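Local coordinates for protein succinate-semialdehyde dehydrogenase (NAD(P)(+)) (Marinobacter aquaeolei, PDB 3RH9) that probably oxidises succinate semialdehyde to succinate with NAD(P)+ as coenzyme, as a member of the aldehyde dehydrogenase family, at residues A[29-34]-A[96-101]; A[92-97]-A[187-192]. One frame throughout, in Å; residues are numbered along the deposited sequence.

Contact 1. Residues A[29-34]-A[96-101]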
loop_
_atom_site.group_PDB
_atom_site.type_symbol
_atom_site.label_atom_id
_atom_site.label_comp_id
_atom_site.label_asym_id
_atom_site.label_seq_id
_atom_site.Cartn_x
_atom_site.Cartn_y
_atom_site.Cartn_z
ATOM N N PHE A 29 -31.459 -15.081 1.067
ATOM C CA PHE A 29 -31.539 -13.902 0.195
ATOM C C PHE A 29 -31.736 -14.368 -1.228
ATOM O O PHE A 29 -31.291 -15.456 -1.591
ATOM C CB PHE A 29 -30.332 -12.934 0.343
ATOM C CG PHE A 29 -29.011 -13.443 -0.230
ATOM C CD1 PHE A 29 -28.700 -13.269 -1.578
ATOM C CD2 PHE A 29 -28.053 -14.036 0.598
ATOM C CE1 PHE A 29 -27.470 -13.712 -2.102
ATOM C CE2 PHE A 29 -26.831 -14.474 0.091
ATOM C CZ PHE A 29 -26.539 -14.316 -1.261
ATOM N N ASP A 30 -32.419 -13.562 -2.034
ATOM C CA ASP A 30 -32.751 -13.982 -3.391
ATOM C C ASP A 30 -31.702 -13.584 -4.423
ATOM O O ASP A 30 -31.100 -12.506 -4.355
ATOM C CB ASP A 30 -34.115 -13.423 -3.809
ATOM C CG ASP A 30 -35.261 -13.962 -2.957
ATOM O OD1 ASP A 30 -35.033 -14.868 -2.117
ATOM O OD2 ASP A 30 -36.405 -13.483 -3.138
ATOM N N VAL A 31 -31.487 -14.466 -5.387
ATOM C CA VAL A 31 -30.740 -14.107 -6.578
ATOM C C VAL A 31 -31.711 -14.065 -7.751
ATOM O O VAL A 31 -32.566 -14.939 -7.899
ATOM C CB VAL A 31 -29.608 -15.113 -6.867
ATOM C CG1 VAL A 31 -28.737 -14.623 -8.007
ATOM C CG2 VAL A 31 -28.777 -15.339 -5.617
ATOM N N TYR A 32 -31.590 -13.045 -8.587
ATOM C CA TYR A 32 -32.475 -12.909 -9.738
ATOM C C TYR A 32 -31.736 -13.146 -11.035
ATOM O O TYR A 32 -30.550 -12.901 -11.116
ATOM C CB TYR A 32 -33.050 -11.500 -9.766
ATOM C CG TYR A 32 -34.166 -11.271 -8.772
ATOM C CD1 TYR A 32 -33.890 -10.990 -7.436
ATOM C CD2 TYR A 32 -35.502 -11.329 -9.176
ATOM C CE1 TYR A 32 -34.907 -10.772 -6.535
ATOM C CE2 TYR A 32 -36.526 -11.117 -8.272
ATOM C CZ TYR A 32 -36.223 -10.837 -6.957
ATOM O OH TYR A 32 -37.242 -10.627 -6.065
ATOM N N ASN A 33 -32.429 -13.626 -12.052
ATOM C CA ASN A 33 -31.873 -13.591 -13.394
ATOM C C ASN A 33 -32.260 -12.247 -14.006
ATOM O O ASN A 33 -33.433 -11.950 -14.146
ATOM C CB ASN A 33 -32.401 -14.743 -14.239
ATOM C CG ASN A 33 -31.868 -14.714 -15.654
ATOM O OD1 ASN A 33 -31.499 -13.662 -16.173
ATOM N ND2 ASN A 33 -31.817 -15.877 -16.290
ATOM N N PRO A 34 -31.274 -11.412 -14.354
ATOM C CA PRO A 34 -31.635 -10.065 -14.801
ATOM C C PRO A 34 -32.418 -10.082 -16.105
ATOM O O PRO A 34 -32.958 -9.054 -16.507
ATOM C CB PRO A 34 -30.276 -9.395 -15.017
ATOM C CG PRO A 34 -29.314 -10.220 -14.186
ATOM C CD PRO A 34 -29.819 -11.610 -14.293
ATOM N N CYS A 96 -23.795 -16.467 -16.618
ATOM C CA CYS A 96 -24.723 -15.840 -17.533
ATOM C C CYS A 96 -26.057 -15.530 -16.864
ATOM O O CYS A 96 -26.602 -14.423 -16.992
ATOM C CB CYS A 96 -24.961 -16.762 -18.720
ATOM S SG CYS A 96 -26.172 -16.136 -19.869
HETATM N N MSE A 97 -26.592 -16.513 -16.150
HETATM C CA MSE A 97 -27.943 -16.377 -15.646
HETATM C C MSE A 97 -28.068 -15.386 -14.508
HETATM O O MSE A 97 -29.104 -14.736 -14.377
HETATM C CB MSE A 97 -28.515 -17.727 -15.249
HETATM C CG MSE A 97 -28.992 -18.519 -16.450
HETATM SE SE MSE A 97 -29.214 -20.417 -16.060
HETATM C CE MSE A 97 -29.891 -21.008 -17.815
ATOM N N GLU A 98 -27.028 -15.257 -13.691
ATOM C CA GLU A 98 -27.117 -14.374 -12.530
ATOM C C GLU A 98 -26.634 -12.949 -12.823
ATOM O O GLU A 98 -27.097 -11.994 -12.211
ATOM C CB GLU A 98 -26.388 -14.973 -11.320
ATOM C CG GLU A 98 -24.896 -15.051 -11.479
ATOM C CD GLU A 98 -24.215 -15.654 -10.256
ATOM O OE1 GLU A 98 -24.905 -15.868 -9.227
ATOM O OE2 GLU A 98 -22.993 -15.916 -10.321
ATOM N N HIS A 99 -25.716 -12.825 -13.769
ATOM C CA HIS A 99 -25.181 -11.530 -14.184
ATOM C C HIS A 99 -25.959 -10.913 -15.343
ATOM O O HIS A 99 -26.312 -9.748 -15.295
ATOM C CB HIS A 99 -23.715 -11.683 -14.581
ATOM C CG HIS A 99 -23.064 -10.413 -15.030
ATOM N ND1 HIS A 99 -22.956 -10.064 -16.359
ATOM C CD2 HIS A 99 -22.453 -9.426 -14.330
ATOM C CE1 HIS A 99 -22.320 -8.911 -16.457
ATOM N NE2 HIS A 99 -22.000 -8.504 -15.242
ATOM N N GLY A 100 -26.223 -11.697 -16.382
ATOM C CA GLY A 100 -26.943 -11.209 -17.538
ATOM C C GLY A 100 -26.073 -11.302 -18.775
ATOM O O GLY A 100 -26.559 -11.457 -19.889
ATOM N N LYS A 101 -24.771 -11.197 -18.563
ATOM C CA LYS A 101 -23.773 -11.378 -19.610
ATOM C C LYS A 101 -24.085 -12.603 -20.491
ATOM O O LYS A 101 -24.536 -13.634 -19.998
ATOM C CB LYS A 101 -22.417 -11.558 -18.926
ATOM C CG LYS A 101 -21.208 -11.213 -19.758
ATOM C CD LYS A 101 -19.932 -11.484 -18.951
ATOM C CE LYS A 101 -20.064 -10.922 -17.535
ATOM N NZ LYS A 101 -18.763 -10.686 -16.856
HETATM O O HOH W 1 -29.240 -14.251 -17.827
#

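Contact 2. Residues A[92-97]-A[187-192]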
loop_
_atom_site.group_PDB
_atom_site.type_symbol
_atom_site.label_atom_id
_atom_site.label_comp_id
_atom_site.label_asym_id
_atom_site.label_seq_id
_atom_site.Cartn_x
_atom_site.Cartn_y
_atom_site.Cartn_z
ATOM N N GLY A 92 -19.721 -20.733 -16.882
ATOM C CA GLY A 92 -20.252 -19.783 -17.841
ATOM C C GLY A 92 -21.774 -19.731 -17.839
ATOM O O GLY A 92 -22.355 -18.666 -18.010
ATOM N N ARG A 93 -22.429 -20.872 -17.636
ATOM C CA ARG A 93 -23.895 -20.905 -17.629
ATOM C C ARG A 93 -24.431 -20.164 -16.426
ATOM O O ARG A 93 -25.218 -19.225 -16.559
ATOM C CB ARG A 93 -24.430 -22.334 -17.624
ATOM C CG ARG A 93 -25.879 -22.427 -18.062
ATOM C CD ARG A 93 -26.397 -23.859 -18.060
ATOM N NE ARG A 93 -26.351 -24.458 -16.724
ATOM C CZ ARG A 93 -27.413 -24.677 -15.953
ATOM N NH1 ARG A 93 -28.623 -24.360 -16.386
ATOM N NH2 ARG A 93 -27.263 -25.225 -14.752
ATOM N N ILE A 94 -23.997 -20.598 -15.251
ATOM C CA ILE A 94 -24.385 -19.960 -14.001
ATOM C C ILE A 94 -24.025 -18.469 -13.982
ATOM O O ILE A 94 -24.750 -17.646 -13.425
ATOM C CB ILE A 94 -23.733 -20.678 -12.804
ATOM C CG1 ILE A 94 -24.205 -22.133 -12.755
ATOM C CG2 ILE A 94 -24.064 -19.976 -11.510
ATOM C CD1 ILE A 94 -23.232 -23.079 -12.095
ATOM N N LEU A 95 -22.904 -18.120 -14.595
ATOM C CA LEU A 95 -22.489 -16.738 -14.621
ATOM C C LEU A 95 -23.515 -15.953 -15.431
ATOM O O LEU A 95 -24.048 -14.926 -14.992
ATOM C CB LEU A 95 -21.111 -16.623 -15.257
ATOM C CG LEU A 95 -20.329 -15.364 -14.896
ATOM C CD1 LEU A 95 -18.838 -15.609 -15.004
ATOM C CD2 LEU A 95 -20.752 -14.186 -15.764
ATOM N N CYS A 96 -23.795 -16.467 -16.618
ATOM C CA CYS A 96 -24.723 -15.840 -17.533
ATOM C C CYS A 96 -26.057 -15.530 -16.864
ATOM O O CYS A 96 -26.602 -14.423 -16.992
ATOM C CB CYS A 96 -24.961 -16.762 -18.720
ATOM S SG CYS A 96 -26.172 -16.136 -19.869
HETATM N N MSE A 97 -26.592 -16.513 -16.150
HETATM C CA MSE A 97 -27.943 -16.377 -15.646
HETATM C C MSE A 97 -28.068 -15.386 -14.508
HETATM O O MSE A 97 -29.104 -14.736 -14.377
HETATM C CB MSE A 97 -28.515 -17.727 -15.249
HETATM C CG MSE A 97 -28.992 -18.519 -16.450
HETATM SE SE MSE A 97 -29.214 -20.417 -16.060
HETATM C CE MSE A 97 -29.891 -21.008 -17.815
ATOM N N PRO A 187 -23.609 -14.714 -6.290
ATOM C CA PRO A 187 -22.971 -15.676 -5.393
ATOM C C PRO A 187 -22.796 -17.050 -6.044
ATOM O O PRO A 187 -21.954 -17.829 -5.612
ATOM C CB PRO A 187 -23.974 -15.800 -4.250
ATOM C CG PRO A 187 -25.195 -15.036 -4.669
ATOM C CD PRO A 187 -25.063 -14.684 -6.092
ATOM N N LEU A 188 -23.579 -17.347 -7.071
ATOM C CA LEU A 188 -23.641 -18.709 -7.586
ATOM C C LEU A 188 -22.393 -19.092 -8.365
ATOM O O LEU A 188 -22.013 -20.265 -8.416
ATOM C CB LEU A 188 -24.891 -18.924 -8.448
ATOM C CG LEU A 188 -26.210 -18.402 -7.869
ATOM C CD1 LEU A 188 -27.283 -18.444 -8.937
ATOM C CD2 LEU A 188 -26.622 -19.164 -6.605
ATOM N N THR A 189 -21.762 -18.110 -8.990
ATOM C CA THR A 189 -20.558 -18.401 -9.733
ATOM C C THR A 189 -19.538 -18.775 -8.682
ATOM O O THR A 189 -18.722 -19.669 -8.882
ATOM C CB THR A 189 -20.100 -17.204 -10.578
ATOM O OG1 THR A 189 -21.043 -16.997 -11.627
ATOM C CG2 THR A 189 -18.764 -17.469 -11.218
HETATM N N MSE A 190 -19.615 -18.095 -7.542
HETATM C CA MSE A 190 -18.674 -18.330 -6.465
HETATM C C MSE A 190 -18.879 -19.733 -5.906
HETATM O O MSE A 190 -17.921 -20.486 -5.684
HETATM C CB MSE A 190 -18.826 -17.279 -5.362
HETATM C CG MSE A 190 -17.614 -17.215 -4.444
HETATM SE SE MSE A 190 -16.011 -16.816 -5.507
HETATM C CE MSE A 190 -14.703 -17.784 -4.486
ATOM N N ILE A 191 -20.136 -20.082 -5.680
ATOM C CA ILE A 191 -20.433 -21.403 -5.177
ATOM C C ILE A 191 -19.892 -22.465 -6.138
ATOM O O ILE A 191 -19.260 -23.431 -5.711
ATOM C CB ILE A 191 -21.933 -21.577 -4.888
ATOM C CG1 ILE A 191 -22.334 -20.653 -3.742
ATOM C CG2 ILE A 191 -22.228 -23.008 -4.500
ATOM C CD1 ILE A 191 -23.785 -20.675 -3.432
ATOM N N ALA A 192 -20.108 -22.256 -7.435
ATOM C CA ALA A 192 -19.634 -23.186 -8.459
ATOM C C ALA A 192 -18.120 -23.351 -8.414
ATOM O O ALA A 192 -17.598 -24.469 -8.461
ATOM C CB ALA A 192 -20.073 -22.726 -9.837
#

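Contact 1. Residues A[29-34]-A[96-101]
P34 lays its ring against the last carbonyls of helix 88-99. Its CD lies 3.2 Å from M97 O and also meets E98 O; its CG reaches H99 O, likewise at 3.2 Å. CG and CD of the proline thus sit among three backbone oxygens at the C-terminal end of the helix. A thinner, purely aliphatic touch adds to this: V31 CG1 meets E98 CB at 4.1 Å, the methyl brought round by a chi1 of -173° that sets it opposite the backbone N.

These contacts join two parts of the fold. Strand 28-32 pairs antiparallel with strand 39-44 in a two-stranded sheet, V31 bonding to I40 and A41 through its backbone, and the chain leaving the strand runs across the end of helix 88-99. That helix ends at H99, and G100, with positive phi, turns the backbone away, while G100 N still bonds to C96 O. One residue on, K101 N donates to H99 ND1 over 3.1 Å, tilted modestly from the imidazole plane.

The polar part centres on N33. Its CA-H approaches M97 O in a CA-H...O contact of 3.2 Å, and a chi1 of 179°, with CG opposite the backbone N, brings the carboxamide carbon up to that same M97 O; OD1 and M97 O are both acceptors and make no bond. OD1 instead takes the N-H of A35, closing an Asx turn, and lies 2.9 Å from a water that also sits within bonding distance of C96 O. With an alanine here, A35 N would probably lose its side-chain acceptor and the water its N33 partner, and the turn after the strand might be freer to shift. The other branch of the amide, ND2, packs beside CB and CG of selenomethionine M97, the two side chains meeting at a slant.

Contact 2. Residues A[92-97]-A[187-192]
I94 pushes its branched side chain into the neighbouring helix at two points. A chi1 of -61°, measured to CG1, leaves CG2 opposite the backbone N, where it meets L188 CB at 3.3 Å, the two side chains crossing at about a right angle; CD1, at the end of the other branch, reaches the methyl of A192 at 3.9 Å. L188 and A192 lie one helical turn apart on the same face of helix 188-197, and I94 touches both. One residue along, L95 meets T189: OG1 rests 3.3 Å from L95 CA and 3.6 Å from L95 CB, so the hydroxyl lies against aliphatic carbon of the opposing helix.

The backbones behind these side chains run nearly antiparallel, at 165°, with the local axes of 92-97 and 188-192 approaching to 8.9 Å. Around them, L188 packs on I40, A41 and V43 of strand 39-44, while T189 and A192 also touch I91. L95 also packs on A106 and E109 of helix 103-123.

What positions the T189 hydroxyl is E98, just beyond the segment: its OE2 is hydrogen-bonded to OG1, and its OE1 takes the N-H of L188. A single carboxylate from helix 88-99 therefore grips the first turn of helix 188-197 twice, at the end where the helix dipole would probably favour a negative charge. Between 92-97 and 187-192 the touch is van der Waals, carbon on carbon at I94 and hydroxyl on carbon at L95; the polar hold comes from the buried E98 carboxylate alongside.

In the fold
Contacts 1 and 2 have centres 8 Å apart on the same side of the chain's centre, and share C96 and M97 of helix 88-99. In sequence order come strand 28-32, then that helix, then helix 188-197, so the middle element serves both: contact 1 uses its C-terminal end and contact 2 the turns just before. F29 and P187 also pack together, CE1 to CG at 3.7 Å, linking the outer segments directly. Helix 188-197 follows strand 178-181 of the mixed sheet that also holds strands 151-154 and 229-233, which fits the Rossmann-like coenzyme-binding domain of aldehyde dehydrogenases. The hairpin of strands 28-32 and 39-44 is thereby tied to that domain, away from the predicted active-site residue E256.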